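Glucokinase (Streptomyces griseus, PDB 3VGL) probably catalyses the ATP-dependent phosphorylation of D-glucose to D-glucose 6-phosphate, with release of ADP. Local coordinates at residues His217-Ala222 with Ser263-Leu268; Thr74-Pro79 with Trp83-Leu88; Ala16-Glu21 with Ile25-Lys30; Gly136-Gly141 with Ser249-Ser254. One frame throughout, in Å; residues are numbered along the deposited sequence.

Contact 1: residues His217-Ala222 with Ser263-Leu268; sequences HISEAA and SDEGEL. With ANP (phosphoaminophosphonic acid-adenylate ester), chain E.
The adenine end of the nucleotide pocket is built where Ser219 of helix 215-223 meets Glu265, the last residue of a short 3-10 turn. The two segments share no hydrogen bond; they instead read the adjacent N1 and N6 positions of the adenine. Ser219 OG donates to N1 of the bound ATP analogue at 2.6 Å, and the analogue's amino nitrogen N6 gives a nearly straight bond to Glu265 OE2 (2.7 Å, 165°). A donor and an acceptor are thus set side by side to match the pattern of an adenine. With CG lying beside its backbone N (chi1 -54°) and the chain bent again at chi2, Glu265 places its carboxylate carbon CD 3.4 Å from Ser219 CB, and its CG 3.3 Å from Ser219 OG. The other carboxylate oxygen, OE1, forms a salt bridge with Arg223. Were an alanine to stand in for Glu265, the amino group of the base would probably lose its acceptor and Arg223 its charged mate. Leu268 supplies the apolar part, its CD1 4.0 Å from Ala222 CB, while its CD2 lies against the carbonyl oxygen Ser219 O at 3.3 Å. Gly266, at the N-cap position, turns the chain into helix 267-280, which carries this leucine. Phe233 of helix 227-251 packs on Ser219 and Ala222, while the side chain of Ile218 packs on helices 181-194 and 200-204.

Contact 2: residues Thr74-Pro79 with Trp83-Leu88; sequences TVLFAP and WRHEPL. With BGC (beta-D-glucopyranose), chain D.
Val75 and Trp83 make the close-packed side of this pairing. Val75 CG1 touches Trp83 CE3 at 3.4 Å, and its other methyl, CG2, sits over the face of the six-membered ring in a CH-pi contact, 4.2 Å from the centroid. Ala78 CB meets the same ring at its edge, and Leu88 CD2 lies beside Val75 CG2; Ala64 of strand 57-64 and Ile40 of helix 37-52 add to the packing around the indole. On the side of Phe77, Arg84 takes over. Its NH1 donates to Ala78 O (2.9 Å) and also to Trp83 O (2.8 Å), two bonds that should fix the rotation of the guanidinium. Over one face of that group, shifted to its rim, lies Phe77 CE1, the phenyl and guanidinium planes being 40° apart. The backbone here is an antiparallel hairpin with irregular pairing: Val75 and Glu86 exchange reciprocal bonds, and His85 and Glu86 both face Val75 as a G1 beta bulge. His85 has left-handed backbone angles, as the first residue of this bulge does, and its N donates to Leu76 O (2.9 Å). Leu76 and Phe77 form a classic bulge opposite Tyr67. Beyond the strand, Pro79 lines the sugar site, its CG 3.0 Å from glucose O1. By contrast, the His85 side is the exposed one: the imidazole meets Leu76 by its edge, His85 CD2 being 3.3 Å from Leu76 O and 3.8 Å from Leu76 CD2. Its NE2 is bonded to Trp286 O of the second subunit, and the indole of that Trp286 meets His85 edge to face and Arg84 in a cation-pi contact.

Contact 3: residues Ala16-Glu21 with Ile25-Lys30; sequences AGVVDE and ILSTFK
Ser27 holds its OG between its backbone N and carbonyl carbon (chi1 71°), which lays the hydroxyl against Val18, while Val18 has CG1 anti to its own N (chi1 166°), the branch that lies 4.1 Å from Leu26 CD1. The serine oxygen accepts from Val18 N at 3.1 Å, doing a job that a strand carbonyl would do in regular pairing. Such a side-chain bond marks a slip in register: Ala16 and Phe29 are joined by reciprocal backbone bonds, Ala16 N to Phe29 O and Phe29 N to Ala16 O, both 2.9 Å, but further along, Leu26 N reaches Val18 O (2.8 Å, 172°) one residue out of step. Between them Gly17 brings its CA to 3.2 Å from Ser27 O, and a side chain at Gly17 would run into that oxygen. Ser27 OG is also hydrogen-bonded to Ala51 O, whereas the buried Ser27 N has no partner in the model. With an alanine in place of Ser27, Val18 N would probably be left without its acceptor and the link to Ala51 broken. This beta hairpin forms one margin of a five-stranded sheet, strand 13-19 running between strands 29-32 and 3-9. Ala47 and Ala51 of helix 37-52 cover Ala16 and Phe29, and helix 301-311 packs on Val19 and Ile25.

Contact 4: residues Gly136-Gly141 with Ser249-Ser254; sequences GGIIIG and SLFDPS. With NA (sodium ion), chain C.
Strand 134-140 carries Ile138 and Ile140 past Phe251 at the end of helix 227-251 without a hydrogen bond between the segments, the nearest CA atoms, those of Ile140 and Pro253, being 8.3 Å apart and Asp252 turning the chain out of the helix through a positive phi of 41°. What closes the distance is one aromatic ring and two isoleucines. Phe251 reaches from the last helical residue toward the strand, and Ile138 and Ile140, alternate residues that rise on the same face, cross it at roughly right angles. Ile138 has CG1 beside its backbone N (chi1 -63°) and extends beyond it, bringing CD1 to 3.8 Å from Phe251 CZ; CG1 follows at 4.0 Å from the same carbon. Ile140 comes to the rim of the ring instead, its CD1 near the ring plane and 4.0 Å from Phe251 CD1. The packing continues across the subunit boundary, where Asp252 OD2 takes hydrogen bonds from Phe149 N and Val151 N of the second subunit. Nearer the start of the strand, Gly136 O is a ligand of the sodium ion at 2.3 Å, and Asn104, Asn107 and two waters complete the site. Ile126 of strand 125-130 lies against Ile138 and Phe251. The contact thus packs the C-terminal end of helix 227-251 on a strand of the second mixed sheet of this ROK-family, actin-like ATPase fold, where Phe251 and Ile140 meet their own counterparts on the second subunit, the two phenyl planes at about 45°.

In the fold
Read from the N terminus, contact 3 closes first, a tight hairpin at the margin of the sheet built from strands 3-9, 13-19, 29-32, 57-64 and 100-104. Contact 2 follows, another short loop closure, and leads into helix 88-96, with its first segment reaching the glucose. These two are in series and local. Contact 4 then opens on strand 134-140 of the second sheet, and contact 1 opens before contact 4 is completed, so the two long-range contacts cross: contact 4 joins that strand to the end of helix 227-251, contact 1 helix 215-223 to the start of helix 267-280. Contacts 1 and 2 lie on opposite sides of the chain's centre; contacts 2 and 4 both meet the second subunit.

Contact 1: residues His217-Ala222 with Ser263-Leu268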
# COMPACT_ATOMS: atom_id res chain seq x y z
N HIS A 217 21.43 -3.63 -21.71
CA HIS A 217 21.58 -2.22 -22.13
C HIS A 217 21.52 -1.31 -20.91
O HIS A 217 22.28 -0.35 -20.80
CB HIS A 217 20.47 -1.79 -23.08
CG HIS A 217 20.36 -2.61 -24.32
ND1 HIS A 217 19.23 -2.59 -25.11
CD2 HIS A 217 21.22 -3.46 -24.92
CE1 HIS A 217 19.40 -3.40 -26.14
NE2 HIS A 217 20.60 -3.94 -26.05
N ILE A 218 20.59 -1.59 -20.00
CA ILE A 218 20.41 -0.75 -18.81
C ILE A 218 21.68 -0.74 -17.97
O ILE A 218 22.12 0.32 -17.50
CB ILE A 218 19.20 -1.23 -17.95
CG1 ILE A 218 17.93 -1.25 -18.80
CG2 ILE A 218 19.00 -0.35 -16.70
CD1 ILE A 218 16.77 -2.05 -18.17
N SER A 219 22.30 -1.91 -17.82
CA SER A 219 23.54 -2.04 -17.06
C SER A 219 24.67 -1.24 -17.71
O SER A 219 25.30 -0.40 -17.04
CB SER A 219 23.94 -3.51 -16.96
OG SER A 219 23.03 -4.20 -16.09
N GLU A 220 24.91 -1.47 -19.00
CA GLU A 220 25.95 -0.75 -19.72
C GLU A 220 25.71 0.77 -19.69
O GLU A 220 26.64 1.54 -19.44
CB GLU A 220 26.10 -1.27 -21.16
CG GLU A 220 27.26 -0.64 -21.97
CD GLU A 220 28.58 -0.53 -21.19
OE1 GLU A 220 28.89 -1.40 -20.35
OE2 GLU A 220 29.32 0.45 -21.43
N ALA A 221 24.47 1.18 -19.96
CA ALA A 221 24.12 2.60 -19.91
C ALA A 221 24.35 3.22 -18.53
O ALA A 221 24.88 4.32 -18.43
CB ALA A 221 22.69 2.82 -20.38
N ALA A 222 23.97 2.51 -17.46
CA ALA A 222 24.24 3.00 -16.11
C ALA A 222 25.74 3.18 -15.83
O ALA A 222 26.13 4.16 -15.19
CB ALA A 222 23.56 2.10 -15.04
N SER A 263 23.44 -9.99 -11.38
CA SER A 263 24.57 -10.00 -10.43
C SER A 263 25.91 -10.05 -11.16
O SER A 263 26.94 -9.75 -10.58
CB SER A 263 24.49 -11.15 -9.42
OG SER A 263 24.80 -12.41 -9.99
N ASP A 264 25.89 -10.41 -12.45
CA ASP A 264 27.09 -10.34 -13.28
C ASP A 264 27.68 -8.94 -13.30
O ASP A 264 28.88 -8.76 -13.62
CB ASP A 264 26.76 -10.77 -14.71
CG ASP A 264 26.52 -12.26 -14.84
OD1 ASP A 264 27.06 -13.04 -14.02
OD2 ASP A 264 25.82 -12.66 -15.79
N GLU A 265 26.86 -7.95 -12.97
CA GLU A 265 27.31 -6.56 -13.00
C GLU A 265 28.06 -6.10 -11.75
O GLU A 265 28.59 -4.99 -11.74
CB GLU A 265 26.15 -5.60 -13.32
CG GLU A 265 25.39 -5.94 -14.59
CD GLU A 265 26.20 -5.85 -15.88
OE1 GLU A 265 27.28 -5.20 -15.90
OE2 GLU A 265 25.76 -6.42 -16.89
N GLY A 266 28.07 -6.94 -10.71
CA GLY A 266 28.86 -6.65 -9.50
C GLY A 266 28.39 -5.39 -8.80
O GLY A 266 27.18 -5.19 -8.60
N GLU A 267 29.33 -4.52 -8.42
CA GLU A 267 29.02 -3.34 -7.60
C GLU A 267 28.06 -2.35 -8.26
O GLU A 267 27.38 -1.61 -7.56
CB GLU A 267 30.31 -2.64 -7.14
CG GLU A 267 31.01 -3.43 -6.05
CD GLU A 267 30.20 -3.54 -4.76
OE1 GLU A 267 29.82 -2.49 -4.19
OE2 GLU A 267 29.97 -4.67 -4.31
N LEU A 268 27.97 -2.38 -9.59
CA LEU A 268 27.01 -1.50 -10.28
C LEU A 268 25.61 -1.65 -9.67
O LEU A 268 24.93 -0.65 -9.41
CB LEU A 268 26.97 -1.77 -11.79
CG LEU A 268 25.99 -0.90 -12.60
CD1 LEU A 268 26.49 0.55 -12.77
CD2 LEU A 268 25.70 -1.54 -13.95
PB ANP E . 16.78 -16.54 -16.13
O1B ANP E . 15.74 -15.88 -15.22
O2B ANP E . 16.24 -17.18 -17.37
N3B ANP E . 17.64 -17.73 -15.25
PA ANP E . 18.51 -14.19 -15.94
O1A ANP E . 19.60 -13.69 -16.90
O2A ANP E . 18.86 -14.58 -14.54
O3A ANP E . 17.75 -15.40 -16.70
O5' ANP E . 17.33 -13.10 -15.85
C5' ANP E . 16.73 -12.53 -17.02
C4' ANP E . 16.20 -11.15 -16.68
O4' ANP E . 17.22 -10.36 -16.07
C3' ANP E . 15.78 -10.43 -17.94
O3' ANP E . 14.77 -9.49 -17.57
C2' ANP E . 17.05 -9.71 -18.30
O2' ANP E . 16.81 -8.57 -19.10
C1' ANP E . 17.66 -9.33 -16.96
N9 ANP E . 19.13 -9.42 -16.99
C8 ANP E . 19.89 -10.53 -17.14
N7 ANP E . 21.22 -10.20 -17.10
C5 ANP E . 21.28 -8.88 -16.89
C6 ANP E . 22.35 -7.85 -16.76
N6 ANP E . 23.66 -8.19 -16.81
N1 ANP E . 21.96 -6.57 -16.54
C2 ANP E . 20.66 -6.18 -16.47
N3 ANP E . 19.65 -7.06 -16.60
C4 ANP E . 19.91 -8.36 -16.81
O HOH W 1 28.06 -3.55 -18.11

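Contact 2: residues Thr74-Pro79 with Trp83-Leu88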
# COMPACT_ATOMS: atom_id res chain seq x y z
N THR A 74 10.30 -33.30 -8.99
CA THR A 74 9.13 -32.77 -9.67
C THR A 74 9.03 -31.28 -9.45
O THR A 74 9.20 -30.80 -8.33
CB THR A 74 7.87 -33.44 -9.10
OG1 THR A 74 7.94 -34.85 -9.40
CG2 THR A 74 6.60 -32.87 -9.69
N VAL A 75 8.76 -30.55 -10.53
CA VAL A 75 8.42 -29.12 -10.42
C VAL A 75 6.90 -29.02 -10.17
O VAL A 75 6.11 -29.21 -11.09
CB VAL A 75 8.86 -28.31 -11.66
CG1 VAL A 75 8.59 -26.80 -11.42
CG2 VAL A 75 10.37 -28.52 -11.97
N LEU A 76 6.53 -28.74 -8.92
CA LEU A 76 5.11 -28.66 -8.50
C LEU A 76 4.38 -27.52 -9.21
O LEU A 76 3.24 -27.67 -9.64
CB LEU A 76 4.97 -28.49 -6.97
CG LEU A 76 5.54 -29.61 -6.10
CD1 LEU A 76 5.53 -29.24 -4.61
CD2 LEU A 76 4.74 -30.89 -6.35
N PHE A 77 5.04 -26.38 -9.34
CA PHE A 77 4.38 -25.15 -9.75
C PHE A 77 5.48 -24.18 -10.23
O PHE A 77 6.52 -24.08 -9.58
CB PHE A 77 3.63 -24.60 -8.51
CG PHE A 77 2.90 -23.32 -8.74
CD1 PHE A 77 1.62 -23.32 -9.31
CD2 PHE A 77 3.45 -22.11 -8.33
CE1 PHE A 77 0.93 -22.12 -9.51
CE2 PHE A 77 2.75 -20.90 -8.51
CZ PHE A 77 1.50 -20.91 -9.11
N ALA A 78 5.28 -23.51 -11.36
CA ALA A 78 6.21 -22.41 -11.76
C ALA A 78 5.44 -21.18 -12.26
O ALA A 78 4.54 -21.32 -13.06
CB ALA A 78 7.18 -22.86 -12.81
N PRO A 79 5.80 -19.97 -11.77
CA PRO A 79 5.05 -18.79 -12.20
C PRO A 79 5.38 -18.29 -13.60
O PRO A 79 4.52 -17.65 -14.24
CB PRO A 79 5.43 -17.71 -11.16
CG PRO A 79 6.63 -18.17 -10.57
CD PRO A 79 6.68 -19.68 -10.63
N TRP A 83 4.96 -25.20 -16.05
CA TRP A 83 5.17 -26.44 -15.31
C TRP A 83 4.09 -26.56 -14.24
O TRP A 83 3.93 -25.67 -13.41
CB TRP A 83 6.54 -26.42 -14.63
CG TRP A 83 7.77 -26.79 -15.46
CD1 TRP A 83 7.84 -27.67 -16.50
CD2 TRP A 83 9.11 -26.31 -15.25
NE1 TRP A 83 9.15 -27.78 -16.96
CE2 TRP A 83 9.94 -26.95 -16.21
CE3 TRP A 83 9.69 -25.40 -14.36
CZ2 TRP A 83 11.33 -26.70 -16.30
CZ3 TRP A 83 11.08 -25.16 -14.44
CH2 TRP A 83 11.87 -25.81 -15.40
N ARG A 84 3.35 -27.67 -14.25
CA ARG A 84 2.43 -27.98 -13.16
C ARG A 84 2.60 -29.47 -12.86
O ARG A 84 2.25 -30.30 -13.70
CB ARG A 84 0.97 -27.67 -13.54
CG ARG A 84 0.63 -26.18 -13.73
CD ARG A 84 0.65 -25.42 -12.42
NE ARG A 84 0.27 -24.02 -12.57
CZ ARG A 84 1.12 -23.04 -12.89
NH1 ARG A 84 2.40 -23.30 -13.14
NH2 ARG A 84 0.66 -21.80 -12.99
N HIS A 85 3.12 -29.78 -11.67
CA HIS A 85 3.40 -31.17 -11.26
C HIS A 85 4.18 -31.90 -12.36
O HIS A 85 3.85 -33.03 -12.77
CB HIS A 85 2.09 -31.91 -10.89
CG HIS A 85 1.49 -31.49 -9.58
ND1 HIS A 85 0.45 -32.17 -8.99
CD2 HIS A 85 1.78 -30.46 -8.73
CE1 HIS A 85 0.11 -31.59 -7.86
NE2 HIS A 85 0.90 -30.55 -7.67
N GLU A 86 5.26 -31.26 -12.81
CA GLU A 86 6.09 -31.78 -13.89
C GLU A 86 7.17 -32.77 -13.39
O GLU A 86 8.09 -32.38 -12.67
CB GLU A 86 6.74 -30.60 -14.64
CG GLU A 86 7.78 -30.99 -15.73
CD GLU A 86 7.13 -31.48 -17.03
OE1 GLU A 86 7.87 -31.78 -17.99
OE2 GLU A 86 5.88 -31.54 -17.08
N PRO A 87 7.08 -34.06 -13.80
CA PRO A 87 8.06 -35.06 -13.39
C PRO A 87 9.37 -34.94 -14.18
O PRO A 87 9.72 -35.80 -15.01
CB PRO A 87 7.34 -36.39 -13.66
CG PRO A 87 6.46 -36.10 -14.79
CD PRO A 87 6.01 -34.65 -14.63
N LEU A 88 10.11 -33.89 -13.88
CA LEU A 88 11.28 -33.55 -14.65
C LEU A 88 12.40 -34.58 -14.51
O LEU A 88 13.03 -34.93 -15.50
CB LEU A 88 11.75 -32.15 -14.23
CG LEU A 88 12.63 -31.41 -15.23
CD1 LEU A 88 11.96 -31.23 -16.61
CD2 LEU A 88 12.97 -30.06 -14.65
C2 BGC D . 9.98 -18.96 -8.93
C3 BGC D . 11.14 -19.55 -8.14
C4 BGC D . 12.48 -19.31 -8.85
C5 BGC D . 12.58 -17.83 -9.18
C6 BGC D . 13.88 -17.50 -9.93
C1 BGC D . 10.27 -17.49 -9.21
O1 BGC D . 9.28 -16.92 -10.01
O2 BGC D . 8.81 -19.03 -8.09
O3 BGC D . 10.96 -20.91 -7.94
O4 BGC D . 13.54 -19.67 -7.99
O5 BGC D . 11.48 -17.40 -9.96
O6 BGC D . 13.95 -18.21 -11.15
O HOH W 2 1.64 -19.11 -14.16

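Contact 3: residues Ala16-Glu21 with Ile25-Lys30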
# COMPACT_ATOMS: atom_id res chain seq x y z
N ALA A 16 23.93 -24.77 -19.25
CA ALA A 16 24.47 -26.00 -18.72
C ALA A 16 25.98 -25.99 -18.80
O ALA A 16 26.58 -25.26 -19.60
CB ALA A 16 23.91 -27.21 -19.46
N GLY A 17 26.59 -26.77 -17.93
CA GLY A 17 28.03 -26.94 -17.99
C GLY A 17 28.51 -28.12 -17.20
O GLY A 17 27.85 -28.57 -16.26
N VAL A 18 29.67 -28.65 -17.60
CA VAL A 18 30.35 -29.66 -16.84
C VAL A 18 31.08 -28.97 -15.70
O VAL A 18 31.71 -27.92 -15.91
CB VAL A 18 31.34 -30.46 -17.75
CG1 VAL A 18 32.30 -31.29 -16.93
CG2 VAL A 18 30.52 -31.35 -18.72
N VAL A 19 30.95 -29.52 -14.51
CA VAL A 19 31.52 -28.91 -13.31
C VAL A 19 32.31 -29.96 -12.57
O VAL A 19 31.82 -31.09 -12.36
CB VAL A 19 30.41 -28.33 -12.39
CG1 VAL A 19 31.02 -27.69 -11.15
CG2 VAL A 19 29.52 -27.33 -13.15
N ASP A 20 33.54 -29.60 -12.18
CA ASP A 20 34.38 -30.53 -11.44
C ASP A 20 34.12 -30.43 -9.95
O ASP A 20 33.24 -29.67 -9.52
CB ASP A 20 35.88 -30.41 -11.82
CG ASP A 20 36.58 -29.19 -11.22
OD1 ASP A 20 36.02 -28.42 -10.43
OD2 ASP A 20 37.76 -28.99 -11.54
N GLU A 21 34.89 -31.19 -9.18
CA GLU A 21 34.70 -31.32 -7.72
C GLU A 21 34.99 -30.04 -6.94
O GLU A 21 34.52 -29.87 -5.83
CB GLU A 21 35.59 -32.45 -7.18
CG GLU A 21 35.45 -33.79 -7.91
CD GLU A 21 34.60 -34.79 -7.14
OE1 GLU A 21 33.77 -34.36 -6.31
OE2 GLU A 21 34.78 -36.02 -7.36
N ILE A 25 34.05 -24.62 -13.71
CA ILE A 25 33.23 -24.85 -14.88
C ILE A 25 34.17 -25.22 -16.04
O ILE A 25 35.10 -24.46 -16.37
CB ILE A 25 32.37 -23.61 -15.20
CG1 ILE A 25 31.47 -23.27 -13.99
CG2 ILE A 25 31.54 -23.84 -16.43
CD1 ILE A 25 30.77 -21.93 -14.11
N LEU A 26 33.94 -26.40 -16.62
CA LEU A 26 34.78 -26.89 -17.74
C LEU A 26 34.16 -26.74 -19.12
O LEU A 26 34.86 -26.92 -20.12
CB LEU A 26 35.18 -28.35 -17.52
CG LEU A 26 35.85 -28.75 -16.21
CD1 LEU A 26 36.22 -30.21 -16.28
CD2 LEU A 26 37.07 -27.88 -15.93
N SER A 27 32.86 -26.46 -19.19
CA SER A 27 32.21 -26.23 -20.47
C SER A 27 30.98 -25.35 -20.28
O SER A 27 30.46 -25.25 -19.18
CB SER A 27 31.80 -27.55 -21.13
OG SER A 27 30.72 -28.16 -20.44
N THR A 28 30.52 -24.76 -21.39
CA THR A 28 29.39 -23.83 -21.41
C THR A 28 28.45 -24.18 -22.55
O THR A 28 28.89 -24.38 -23.68
CB THR A 28 29.89 -22.38 -21.61
OG1 THR A 28 30.86 -22.06 -20.61
CG2 THR A 28 28.74 -21.38 -21.58
N PHE A 29 27.16 -24.24 -22.27
CA PHE A 29 26.15 -24.34 -23.31
C PHE A 29 24.99 -23.44 -22.90
O PHE A 29 24.63 -23.40 -21.74
CB PHE A 29 25.66 -25.78 -23.49
CG PHE A 29 24.53 -25.93 -24.49
CD1 PHE A 29 24.79 -26.33 -25.79
CD2 PHE A 29 23.22 -25.63 -24.13
CE1 PHE A 29 23.77 -26.47 -26.73
CE2 PHE A 29 22.17 -25.76 -25.06
CZ PHE A 29 22.45 -26.19 -26.37
N LYS A 30 24.47 -22.66 -23.85
CA LYS A 30 23.32 -21.77 -23.58
C LYS A 30 22.27 -21.91 -24.68
O LYS A 30 22.60 -22.04 -25.86
CB LYS A 30 23.76 -20.30 -23.52
CG LYS A 30 24.91 -20.00 -22.58
CD LYS A 30 25.35 -18.54 -22.72
CE LYS A 30 26.55 -18.22 -21.84
NZ LYS A 30 26.14 -17.90 -20.44
O HOH W 3 28.72 -23.06 -18.25

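Contact 4: residues Gly136-Gly141 with Ser249-Ser254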
# COMPACT_ATOMS: atom_id res chain seq x y z
N GLY A 136 14.91 -17.53 -4.02
CA GLY A 136 15.64 -17.54 -2.75
C GLY A 136 16.33 -18.87 -2.48
O GLY A 136 15.98 -19.90 -3.06
N GLY A 137 17.29 -18.84 -1.57
CA GLY A 137 17.95 -20.07 -1.11
C GLY A 137 18.42 -19.85 0.31
O GLY A 137 18.89 -18.77 0.67
N ILE A 138 18.27 -20.89 1.12
CA ILE A 138 18.53 -20.80 2.57
C ILE A 138 19.62 -21.79 2.96
O ILE A 138 19.48 -23.00 2.76
CB ILE A 138 17.26 -21.17 3.36
CG1 ILE A 138 16.12 -20.19 3.08
CG2 ILE A 138 17.54 -21.19 4.89
CD1 ILE A 138 14.79 -20.77 3.46
N ILE A 139 20.70 -21.27 3.52
CA ILE A 139 21.70 -22.11 4.20
C ILE A 139 21.61 -21.76 5.69
O ILE A 139 21.86 -20.61 6.08
CB ILE A 139 23.13 -21.85 3.71
CG1 ILE A 139 23.28 -22.03 2.20
CG2 ILE A 139 24.13 -22.73 4.50
CD1 ILE A 139 23.03 -23.42 1.67
N ILE A 140 21.23 -22.74 6.50
CA ILE A 140 21.19 -22.58 7.95
C ILE A 140 21.94 -23.75 8.56
O ILE A 140 21.70 -24.91 8.21
CB ILE A 140 19.75 -22.50 8.49
CG1 ILE A 140 19.12 -21.15 8.13
CG2 ILE A 140 19.73 -22.70 10.01
CD1 ILE A 140 17.64 -21.05 8.42
N GLY A 141 22.86 -23.44 9.48
CA GLY A 141 23.70 -24.48 10.08
C GLY A 141 24.41 -25.32 9.04
O GLY A 141 24.43 -26.57 9.13
N SER A 249 15.28 -9.49 9.29
CA SER A 249 14.31 -9.68 10.41
C SER A 249 13.94 -11.14 10.55
O SER A 249 13.81 -11.64 11.68
CB SER A 249 13.07 -8.83 10.20
OG SER A 249 13.47 -7.49 10.35
N LEU A 250 13.80 -11.84 9.42
CA LEU A 250 13.38 -13.24 9.39
C LEU A 250 14.51 -14.19 9.80
O LEU A 250 14.32 -15.02 10.72
CB LEU A 250 12.86 -13.60 8.01
CG LEU A 250 11.49 -12.98 7.73
CD1 LEU A 250 11.35 -12.57 6.26
CD2 LEU A 250 10.41 -14.01 8.08
N PHE A 251 15.67 -14.07 9.14
CA PHE A 251 16.74 -15.09 9.23
C PHE A 251 17.98 -14.64 9.98
O PHE A 251 18.76 -15.48 10.45
CB PHE A 251 17.18 -15.51 7.81
CG PHE A 251 16.14 -16.26 7.03
CD1 PHE A 251 15.91 -17.61 7.29
CD2 PHE A 251 15.43 -15.63 6.01
CE1 PHE A 251 14.95 -18.32 6.54
CE2 PHE A 251 14.46 -16.34 5.27
CZ PHE A 251 14.24 -17.69 5.54
N ASP A 252 18.20 -13.33 10.06
CA ASP A 252 19.45 -12.78 10.65
C ASP A 252 20.74 -13.54 10.24
O ASP A 252 21.47 -14.05 11.11
CB ASP A 252 19.32 -12.72 12.19
CG ASP A 252 20.49 -12.01 12.86
OD1 ASP A 252 20.98 -10.99 12.31
OD2 ASP A 252 20.89 -12.44 13.97
N PRO A 253 21.03 -13.64 8.92
CA PRO A 253 22.22 -14.38 8.47
C PRO A 253 23.48 -13.52 8.62
O PRO A 253 23.38 -12.32 8.87
CB PRO A 253 21.93 -14.61 6.99
CG PRO A 253 21.23 -13.32 6.61
CD PRO A 253 20.31 -13.01 7.78
N SER A 254 24.66 -14.12 8.45
CA SER A 254 25.88 -13.34 8.43
C SER A 254 26.05 -12.61 7.09
O SER A 254 26.69 -11.55 7.02
CB SER A 254 27.09 -14.23 8.70
OG SER A 254 27.13 -15.30 7.78
NA NA C . 14.42 -21.38 -3.73
O HOH W 4 13.30 -19.75 -5.14
O HOH W 5 12.30 -22.62 -3.72